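Local coordinates for DnaJ homolog subfamily C member 27-A (Xenopus laevis, PDB 6JMG), which binds GTP and magnesium as a Rab-family small GTPase fused to a DnaJ domain, and may take part in regulating the MEK/ERK pathway, at residues 53-58 against 66-71; 199-204 against 250-255; 235-240 against 260-265. All coordinates share one frame; numbering follows the deposited sequence.

Contact 1: 53-58 against 66-71; sequences YGVTKV and KVNIFD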
# COMPACT_ATOMS: atom_id res chain seq x y z
N TYR A 53 10.68 -5.09 -18.65
CA TYR A 53 9.84 -3.94 -18.91
C TYR A 53 9.02 -4.20 -20.15
O TYR A 53 9.53 -4.68 -21.16
CB TYR A 53 10.67 -2.67 -19.10
CG TYR A 53 9.85 -1.49 -19.58
CD1 TYR A 53 8.97 -0.84 -18.72
CD2 TYR A 53 9.93 -1.04 -20.90
CE1 TYR A 53 8.21 0.25 -19.16
CE2 TYR A 53 9.17 0.03 -21.34
CZ TYR A 53 8.32 0.67 -20.48
OH TYR A 53 7.57 1.72 -20.92
N GLY A 54 7.75 -3.82 -20.08
CA GLY A 54 6.88 -3.95 -21.22
C GLY A 54 5.73 -2.98 -21.09
O GLY A 54 5.46 -2.44 -20.01
N VAL A 55 5.09 -2.73 -22.21
CA VAL A 55 3.91 -1.89 -22.26
C VAL A 55 2.76 -2.73 -22.80
O VAL A 55 2.92 -3.46 -23.78
CB VAL A 55 4.15 -0.64 -23.12
CG1 VAL A 55 2.85 0.12 -23.35
CG2 VAL A 55 5.20 0.24 -22.42
N THR A 56 1.62 -2.64 -22.13
CA THR A 56 0.39 -3.24 -22.61
C THR A 56 -0.68 -2.16 -22.62
O THR A 56 -0.53 -1.08 -22.03
CB THR A 56 -0.02 -4.43 -21.73
OG1 THR A 56 -1.20 -5.05 -22.27
CG2 THR A 56 -0.30 -3.97 -20.31
N LYS A 57 -1.78 -2.44 -23.31
CA LYS A 57 -2.90 -1.53 -23.40
C LYS A 57 -4.17 -2.25 -22.94
O LYS A 57 -4.39 -3.42 -23.27
CB LYS A 57 -3.04 -1.00 -24.85
CG LYS A 57 -4.26 -0.15 -25.15
CD LYS A 57 -5.15 -0.87 -26.18
CE LYS A 57 -6.58 -0.33 -26.21
NZ LYS A 57 -7.64 -1.37 -26.39
N VAL A 58 -4.98 -1.56 -22.12
CA VAL A 58 -6.23 -2.11 -21.62
C VAL A 58 -7.31 -1.03 -21.68
O VAL A 58 -7.01 0.17 -21.66
CB VAL A 58 -6.12 -2.67 -20.19
CG1 VAL A 58 -5.06 -3.75 -20.13
CG2 VAL A 58 -5.84 -1.55 -19.18
N LYS A 66 -2.74 3.01 -20.82
CA LYS A 66 -1.44 2.53 -21.27
C LYS A 66 -0.66 2.14 -20.02
O LYS A 66 -0.41 2.98 -19.15
CB LYS A 66 -0.71 3.59 -22.09
CG LYS A 66 0.69 3.18 -22.56
CD LYS A 66 1.51 4.38 -23.10
CE LYS A 66 3.01 4.05 -23.32
NZ LYS A 66 3.91 4.47 -22.19
N VAL A 67 -0.29 0.86 -19.92
CA VAL A 67 0.24 0.28 -18.69
C VAL A 67 1.72 -0.02 -18.89
O VAL A 67 2.08 -0.86 -19.72
CB VAL A 67 -0.52 -0.99 -18.29
CG1 VAL A 67 -0.04 -1.47 -16.96
CG2 VAL A 67 -2.01 -0.75 -18.29
N ASN A 68 2.56 0.64 -18.12
CA ASN A 68 3.97 0.33 -18.06
C ASN A 68 4.20 -0.72 -16.98
O ASN A 68 4.00 -0.45 -15.79
CB ASN A 68 4.79 1.58 -17.75
CG ASN A 68 4.69 2.62 -18.84
OD1 ASN A 68 5.36 2.54 -19.88
ND2 ASN A 68 3.84 3.61 -18.63
N ILE A 69 4.65 -1.90 -17.39
CA ILE A 69 4.84 -3.01 -16.47
C ILE A 69 6.34 -3.19 -16.25
O ILE A 69 7.11 -3.28 -17.21
CB ILE A 69 4.19 -4.29 -17.01
CG1 ILE A 69 2.67 -4.08 -17.17
CG2 ILE A 69 4.40 -5.44 -16.04
CD1 ILE A 69 1.88 -5.34 -17.64
N PHE A 70 6.74 -3.21 -14.98
CA PHE A 70 8.10 -3.52 -14.55
C PHE A 70 7.97 -4.82 -13.76
O PHE A 70 7.76 -4.81 -12.55
CB PHE A 70 8.72 -2.40 -13.69
CG PHE A 70 8.86 -1.10 -14.44
CD1 PHE A 70 7.74 -0.36 -14.79
CD2 PHE A 70 10.12 -0.63 -14.79
CE1 PHE A 70 7.87 0.84 -15.49
CE2 PHE A 70 10.26 0.55 -15.47
CZ PHE A 70 9.13 1.29 -15.83
N ASP A 71 8.12 -5.93 -14.47
CA ASP A 71 8.04 -7.25 -13.87
C ASP A 71 9.37 -7.50 -13.18
O ASP A 71 10.41 -7.56 -13.85
CB ASP A 71 7.75 -8.27 -14.96
CG ASP A 71 7.83 -9.71 -14.47
OD1 ASP A 71 7.72 -9.95 -13.26
OD2 ASP A 71 8.00 -10.60 -15.32
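Tyr53 and Phe70 pair across the strands near one end of the beta hairpin that joins the two switch regions in Ras-like GTPases, here strands 51-60 and 63-72. The segments run antiparallel at 151°. Gly54 with Ile69 and Thr56 with Val67 are hydrogen-bonded pairs, each closed by two backbone bonds; Ile69 N to Gly54 O measures 2.8 Å and Val67 N to Thr56 O 2.9 Å. Tyr53, Val55, Asn68 and Phe70 share one face of the sheet. Tyr53 has CG anti to its backbone N, and its side chain lies side by side with those of Asn68 and Phe70; its CD1 sits 3.6 Å from Phe70 CZ, over one face of the Phe70 ring toward the rim. The two ring planes are inclined at 54°, neither stacked nor perpendicular. At the far end of the tyrosine, OH donates to Asn68 OD1 at 2.6 Å. The amide lies nearly coplanar with the phenol ring, 11° apart, and the donor is tilted modestly from the carbonyl plane. Lys66 NZ adds a weak bond to the same oxygen, while Val55 CG2 packs 3.4 Å from Asn68 OD1. Since Asn68 ND2 is taken by Ile17 O, both ends of the amide are engaged, which would restrict its rotation. On the other face Thr56 CG2 meets Val67 CB at 3.6 Å and Ile69 CD1 at 3.7 Å. Asp71, a probable GTP-binding residue, bonds through OD2 to Ser30 OG, whose residue ligates the magnesium, and so stands in the second shell of the metal. Strand 51-60 forms one margin of the sheet and strand 63-72 continues onto strand 15-22; Ile69 packs on Ile33 and Cys37 of helix 29-38, and Val58 and Val67 on Tyr179 of helix 171-187.

Contact 2: 199-204 against 250-255; sequences IGFTKE and MAPGSE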
# COMPACT_ATOMS: atom_id res chain seq x y z
N ILE A 199 -17.56 4.13 5.25
CA ILE A 199 -17.54 5.51 5.73
C ILE A 199 -17.66 5.54 7.26
O ILE A 199 -17.75 6.62 7.86
CB ILE A 199 -18.63 6.34 5.01
CG1 ILE A 199 -18.65 7.81 5.45
CG2 ILE A 199 -20.01 5.68 5.20
CD1 ILE A 199 -18.99 8.81 4.36
N GLY A 200 -17.63 4.38 7.90
CA GLY A 200 -17.48 4.32 9.33
C GLY A 200 -16.08 4.78 9.73
O GLY A 200 -15.32 5.36 8.96
N PHE A 201 -15.76 4.49 10.98
CA PHE A 201 -14.54 5.05 11.53
C PHE A 201 -14.11 4.18 12.70
O PHE A 201 -14.94 3.58 13.38
CB PHE A 201 -14.73 6.51 11.95
CG PHE A 201 -15.97 6.74 12.75
CD1 PHE A 201 -16.00 6.46 14.11
CD2 PHE A 201 -17.12 7.23 12.14
CE1 PHE A 201 -17.15 6.66 14.84
CE2 PHE A 201 -18.27 7.44 12.86
CZ PHE A 201 -18.29 7.15 14.21
N THR A 202 -12.81 4.11 12.91
CA THR A 202 -12.22 3.44 14.06
C THR A 202 -12.82 3.93 15.38
O THR A 202 -13.36 5.03 15.48
CB THR A 202 -10.71 3.67 14.05
OG1 THR A 202 -10.22 3.35 12.74
CG2 THR A 202 -10.03 2.73 15.03
N LYS A 203 -12.74 3.05 16.38
CA LYS A 203 -12.98 3.44 17.76
C LYS A 203 -11.89 4.36 18.31
O LYS A 203 -12.19 5.34 19.01
CB LYS A 203 -13.07 2.20 18.64
CG LYS A 203 -13.46 2.50 20.08
CD LYS A 203 -12.63 1.72 21.10
CE LYS A 203 -13.23 1.85 22.50
NZ LYS A 203 -12.19 1.85 23.56
N GLU A 204 -10.60 4.05 18.04
CA GLU A 204 -9.55 4.93 18.56
C GLU A 204 -9.65 6.29 17.91
O GLU A 204 -9.32 7.31 18.54
CB GLU A 204 -8.16 4.32 18.38
CG GLU A 204 -7.70 4.05 16.96
CD GLU A 204 -6.18 4.08 16.77
OE1 GLU A 204 -5.45 4.47 17.72
OE2 GLU A 204 -5.72 3.71 15.66
N MET A 250 -13.77 9.69 8.53
CA MET A 250 -15.11 10.14 8.22
C MET A 250 -15.92 10.47 9.47
O MET A 250 -17.10 10.81 9.36
CB MET A 250 -15.82 9.07 7.38
CG MET A 250 -15.21 8.84 6.00
SD MET A 250 -14.72 10.34 5.11
CE MET A 250 -16.31 11.12 4.89
N ALA A 251 -15.31 10.38 10.65
CA ALA A 251 -16.03 10.63 11.89
C ALA A 251 -16.38 12.11 12.03
O ALA A 251 -15.62 12.98 11.60
CB ALA A 251 -15.20 10.18 13.09
N PRO A 252 -17.54 12.42 12.60
CA PRO A 252 -17.92 13.83 12.75
C PRO A 252 -16.99 14.56 13.71
O PRO A 252 -16.60 14.02 14.75
CB PRO A 252 -19.35 13.75 13.30
CG PRO A 252 -19.47 12.38 13.87
CD PRO A 252 -18.60 11.51 13.04
N GLY A 253 -16.62 15.78 13.33
CA GLY A 253 -15.71 16.57 14.12
C GLY A 253 -14.23 16.30 13.90
O GLY A 253 -13.40 16.96 14.54
N SER A 254 -13.87 15.36 13.01
CA SER A 254 -12.46 15.09 12.76
C SER A 254 -11.74 16.30 12.15
O SER A 254 -10.55 16.51 12.42
CB SER A 254 -12.32 13.88 11.84
OG SER A 254 -13.13 14.05 10.69
N GLU A 255 -12.43 17.10 11.35
CA GLU A 255 -11.79 18.30 10.83
C GLU A 255 -11.38 19.24 11.96
O GLU A 255 -10.28 19.80 11.95
CB GLU A 255 -12.71 18.99 9.84
CG GLU A 255 -12.19 20.29 9.31
CD GLU A 255 -13.26 21.09 8.58
OE1 GLU A 255 -13.28 22.34 8.73
OE2 GLU A 255 -14.07 20.45 7.86
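Ile199 reaches Met250 at the start of a small surface contact between the approaches to two helices. The isoleucine is poorly ordered, so its details are less secure, but its side chain crosses that of Met250 at about a right angle, with CG1 3.6 Å from Met250 CG and CD1 3.6 Å from Met250 CE. Bends at chi2 and chi3 of the methionine bring its CE back to this methyl group. Gly200 adds little, and the chain then passes to Phe201. Phe201 has CG between the backbone N and the carbonyl carbon (chi1 47°), and its CB points toward the 250-255 segment, where the ring meets Ala251. Ala251 CB stands over one face as a CH-pi contact, 3.8 Å from the Phe201 ring centroid and 22° off its normal, while Phe201 CE2 touches Pro252 CD at 4.1 Å. Lys203 then opens helix 203-213. Across the contact, Ala251 to Ser254 form a type II beta turn whose Gly253 has a positive phi suited to glycine. Ala251 O accepts from both Ser254 N and, at 2.9 Å, Ser254 OG, which can only share its one proton with Cys249 O. The turn leads into helix 254-278 of the DnaJ domain, and helix 203-213 flanks the contact: Phe201 rests on its Ala206, Ala251 and Ser254 on its Ile209.

Contact 3: 235-240 against 260-265; sequences KAYRKL and AVVNAR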
# COMPACT_ATOMS: atom_id res chain seq x y z
N LYS A 235 6.76 13.71 15.97
CA LYS A 235 6.34 12.33 15.78
C LYS A 235 5.02 12.04 16.47
O LYS A 235 4.23 11.24 15.96
CB LYS A 235 7.42 11.36 16.26
CG LYS A 235 8.79 11.47 15.55
CD LYS A 235 8.78 11.30 13.99
CE LYS A 235 7.63 10.49 13.38
NZ LYS A 235 7.79 10.30 11.90
N ALA A 236 4.73 12.74 17.56
CA ALA A 236 3.37 12.70 18.10
C ALA A 236 2.38 13.26 17.09
O ALA A 236 1.32 12.67 16.86
CB ALA A 236 3.31 13.48 19.42
N TYR A 237 2.73 14.38 16.45
CA TYR A 237 1.79 15.01 15.54
C TYR A 237 1.46 14.10 14.37
O TYR A 237 0.29 14.01 13.97
CB TYR A 237 2.32 16.36 15.02
CG TYR A 237 1.60 16.78 13.75
CD1 TYR A 237 0.38 17.45 13.81
CD2 TYR A 237 2.11 16.46 12.49
CE1 TYR A 237 -0.31 17.80 12.65
CE2 TYR A 237 1.42 16.80 11.34
CZ TYR A 237 0.22 17.47 11.42
OH TYR A 237 -0.45 17.81 10.27
N ARG A 238 2.46 13.44 13.78
CA ARG A 238 2.15 12.71 12.55
C ARG A 238 1.27 11.50 12.82
O ARG A 238 0.49 11.10 11.95
CB ARG A 238 3.43 12.27 11.83
CG ARG A 238 4.57 13.24 11.97
CD ARG A 238 5.64 13.13 10.89
NE ARG A 238 6.49 14.31 10.97
CZ ARG A 238 7.80 14.31 11.21
NH1 ARG A 238 8.43 13.16 11.39
NH2 ARG A 238 8.47 15.45 11.27
N LYS A 239 1.29 10.95 14.04
CA LYS A 239 0.43 9.79 14.24
C LYS A 239 -1.01 10.20 14.43
O LYS A 239 -1.92 9.49 13.98
CB LYS A 239 0.91 8.96 15.43
CG LYS A 239 2.12 8.10 15.14
CD LYS A 239 2.79 7.58 16.39
CE LYS A 239 2.60 8.51 17.57
NZ LYS A 239 3.54 8.20 18.69
N LEU A 240 -1.23 11.39 14.98
CA LEU A 240 -2.56 11.97 15.03
C LEU A 240 -3.02 12.45 13.66
O LEU A 240 -4.19 12.28 13.29
CB LEU A 240 -2.58 13.11 16.04
CG LEU A 240 -2.61 12.68 17.50
CD1 LEU A 240 -2.38 13.86 18.46
CD2 LEU A 240 -3.93 11.99 17.80
N ALA A 260 -7.15 21.22 15.49
CA ALA A 260 -6.65 21.45 16.84
C ALA A 260 -5.27 20.86 17.01
O ALA A 260 -4.39 21.47 17.63
CB ALA A 260 -7.62 20.87 17.86
N VAL A 261 -5.06 19.67 16.45
CA VAL A 261 -3.76 19.03 16.49
C VAL A 261 -2.72 19.86 15.73
O VAL A 261 -1.60 20.09 16.21
CB VAL A 261 -3.90 17.59 15.95
CG1 VAL A 261 -2.59 17.09 15.38
CG2 VAL A 261 -4.39 16.69 17.05
N VAL A 262 -3.09 20.34 14.55
CA VAL A 262 -2.19 21.22 13.80
C VAL A 262 -1.79 22.42 14.64
O VAL A 262 -0.61 22.73 14.79
CB VAL A 262 -2.87 21.65 12.49
CG1 VAL A 262 -2.11 22.82 11.87
CG2 VAL A 262 -2.98 20.45 11.58
N ASN A 263 -2.77 23.07 15.27
CA ASN A 263 -2.47 24.29 16.00
C ASN A 263 -1.67 24.02 17.25
O ASN A 263 -0.86 24.87 17.65
CB ASN A 263 -3.74 25.04 16.34
CG ASN A 263 -4.32 25.73 15.15
OD1 ASN A 263 -3.64 25.93 14.14
ND2 ASN A 263 -5.60 26.10 15.24
N ALA A 264 -1.92 22.89 17.90
CA ALA A 264 -1.14 22.52 19.07
C ALA A 264 0.32 22.33 18.71
O ALA A 264 1.21 22.85 19.39
CB ALA A 264 -1.70 21.24 19.70
N ARG A 265 0.58 21.58 17.64
CA ARG A 265 1.95 21.37 17.20
C ARG A 265 2.68 22.69 17.05
O ARG A 265 3.82 22.84 17.50
CB ARG A 265 1.99 20.60 15.89
CG ARG A 265 3.32 20.68 15.19
CD ARG A 265 3.45 19.65 14.06
NE ARG A 265 4.72 19.79 13.35
CZ ARG A 265 5.04 20.79 12.53
NH1 ARG A 265 4.18 21.78 12.29
NH2 ARG A 265 6.23 20.80 11.95
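Tyr237 lays one face of its ring against the aliphatic part of Arg265. The arginine CD stands 3.4 Å from Tyr237 CG, a CH-pi contact 29° off the ring normal, and the methylene also touches Tyr237 CB. Arg265 has CG anti to its backbone N and runs extended as far as NE; the chain lays CD over the ring face and climbs away from it, and the guanidinium stands above the ring but farther off. It is too distant for more than a weak cation-pi attraction, with CZ 5.5 Å from the Tyr237 ring centroid. Its polar end is held instead by Asn234, whose OD1 accepts from Arg265 NE and ties the arginine to the helix that carries the tyrosine. Helices 230-244 and 254-278 are the long antiparallel pair of the J-domain, joined by the loop that bears the His-Pro-Asp signature of DnaJ proteins. The axes of segments 235-240 and 260-265 come within 10.1 Å and run 171° apart. The tyrosine side chain enters this interface between Val261 and Arg265, which are one turn apart on helix 254-278. Val261 CG1 meets Tyr237 CD1 at 3.4 Å, approaching obliquely, while Val262 CG2 lies at the ring's edge, 3.9 Å from Tyr237 CE1. An alanine in place of Tyr237 would probably leave a gap beside Val261 and Val262 and deprive the Arg265 methylene of the ring face it rests on. One turn further along helix 230-244, Leu240 CD1 packs against Val261 CG2 at 3.7 Å. The two methyl groups of Val261 are divided between partners, CG1 mainly for the tyrosine ring and CG2 for the leucine. Leu222 of helix 218-222 touches both Leu240 and Val261, and helix 203-213 adds Ile212 against Val261.

Overall arrangement
From the N terminus, contact 1 comes first and is the most local: it closes the short hairpin between strands 51-60 and 63-72 at the margin of the GTPase sheet, well before the others begin. Contact 2 then joins the approach to helix 203-213 with the turn before helix 254-278, across 45 intervening residues. Contact 3 opens within that span, at 235-240, and closes beyond it, at 260-265, so the two cross rather than nest. Both draw on helix 254-278, and their centres lie about 17 Å apart. Together they tie the helices of the DnaJ end, whereas contact 1 lies on the opposite side of the chain's centre, about 40 Å from contact 3 between centres.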